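Local coordinates for protein acyl-ACP thioesterase (PDB 2ESS) that probably hydrolyses the thioester of fatty acyl groups carried on acyl carrier protein, releasing free fatty acids for lipid metabolism, at residues L26-G29 with V30-N33. Numbering follows the deposited sequence.
Sequences LTMG and VLGN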
loop_
_atom_site.group_PDB
_atom_site.type_symbol
_atom_site.label_atom_id
_atom_site.label_comp_id
_atom_site.label_asym_id
_atom_site.label_seq_id
_atom_site.Cartn_x
_atom_site.Cartn_y
_atom_site.Cartn_z
ATOM N N LEU A 26 -7.434 -9.962 0.714
ATOM C CA LEU A 26 -7.176 -8.534 0.885
ATOM C C LEU A 26 -6.786 -8.267 2.335
ATOM O O LEU A 26 -7.380 -8.832 3.278
ATOM C CB LEU A 26 -8.440 -7.750 0.528
ATOM C CG LEU A 26 -8.337 -6.244 0.192
ATOM C CD1 LEU A 26 -7.693 -6.095 -1.178
ATOM C CD2 LEU A 26 -9.742 -5.582 0.204
ATOM N N THR A 27 -5.770 -7.441 2.538
ATOM C CA THR A 27 -5.308 -7.222 3.884
ATOM C C THR A 27 -6.245 -6.171 4.527
ATOM O O THR A 27 -6.852 -5.348 3.829
ATOM C CB THR A 27 -3.835 -6.732 3.944
ATOM O OG1 THR A 27 -3.740 -5.447 3.321
ATOM C CG2 THR A 27 -2.863 -7.733 3.238
HETATM N N MSE A 28 -6.295 -6.180 5.851
HETATM C CA MSE A 28 -7.079 -5.211 6.613
HETATM C C MSE A 28 -6.639 -3.783 6.364
HETATM O O MSE A 28 -7.498 -2.873 6.303
HETATM C CB MSE A 28 -6.985 -5.473 8.123
HETATM C CG MSE A 28 -8.032 -4.730 8.969
HETATM SE SE MSE A 28 -9.861 -5.377 8.547
HETATM C CE MSE A 28 -9.604 -7.229 8.907
ATOM N N GLY A 29 -5.322 -3.576 6.311
ATOM C CA GLY A 29 -4.722 -2.279 6.050
ATOM C C GLY A 29 -5.188 -1.736 4.705
ATOM O O GLY A 29 -5.594 -0.578 4.608
ATOM N N VAL A 30 -5.187 -2.585 3.681
ATOM C CA VAL A 30 -5.618 -2.148 2.330
ATOM C C VAL A 30 -7.097 -1.871 2.294
ATOM O O VAL A 30 -7.515 -0.899 1.645
ATOM C CB VAL A 30 -5.219 -3.172 1.228
ATOM C CG1 VAL A 30 -5.916 -2.844 -0.093
ATOM C CG2 VAL A 30 -3.691 -3.172 1.083
ATOM N N LEU A 31 -7.888 -2.692 2.982
ATOM C CA LEU A 31 -9.334 -2.445 3.089
ATOM C C LEU A 31 -9.608 -1.109 3.771
ATOM O O LEU A 31 -10.408 -0.343 3.284
ATOM C CB LEU A 31 -10.061 -3.533 3.853
ATOM C CG LEU A 31 -11.573 -3.363 4.018
ATOM C CD1 LEU A 31 -12.308 -3.177 2.665
ATOM C CD2 LEU A 31 -12.127 -4.557 4.801
ATOM N N GLY A 32 -8.976 -0.872 4.917
ATOM C CA GLY A 32 -9.027 0.443 5.596
ATOM C C GLY A 32 -8.688 1.596 4.650
ATOM O O GLY A 32 -9.424 2.573 4.585
ATOM N N ASN A 33 -7.608 1.449 3.888
ATOM C CA ASN A 33 -7.206 2.431 2.854
ATOM C C ASN A 33 -8.364 2.710 1.879
ATOM O O ASN A 33 -8.730 3.887 1.654
ATOM C CB ASN A 33 -5.946 1.992 2.085
ATOM C CG ASN A 33 -5.460 3.076 1.067
ATOM O OD1 ASN A 33 -5.199 4.193 1.446
ATOM N ND2 ASN A 33 -5.415 2.737 -0.201
#
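Thr27 and Val30 meet at the first turn of helix 28-45, where the threonine is the N-cap. Its OG1 accepts the backbone N-H of Val30, with N to OG1 3.2 Å and an N-H...O angle of 155°. With chi1 at 64°, the Thr27 hydroxyl sits between its own backbone N and carbonyl carbon and turns in over the start of the helix. The same oxygen presses on the Val30 side chain, OG1 lying 3.2 Å from CG2. Replacing Thr27 by a valine would remove the hydroxyl and would probably leave the Val30 N-H without its side-chain acceptor at the helix start. The other Val30 branch, CG1, stands anti to the backbone N and faces back to Leu26, whose CD1 approaches it to 3.9 Å, the two side chains crossing at about a right angle. In the hotdog fold of this enzyme the helix packs against the antiparallel sheet, and Leu31 and Met28 share that packing here, both touching Ile67 and Leu69 of strand 58-69, as well as Met72. Within the turn, Leu31 CB lies 4.2 Å from CD2 of Leu26, while its CD2 approaches the selenium of selenomethionine Met28 more loosely. The helical i to i+4 bonds begin with Leu31 N and Thr27 O at 3.0 Å. Gly32 N to Met28 O follows, at 2.8 Å and nearly straight at the hydrogen (173°). Gly29, without a side chain, takes part through its backbone, its carbonyl O accepting Asn33 N at 2.9 Å. Asn33, the next residue along the helix, directs its amide out of this contact, and its ND2 hydrogen-bonds Glu16 OE1 of the second subunit.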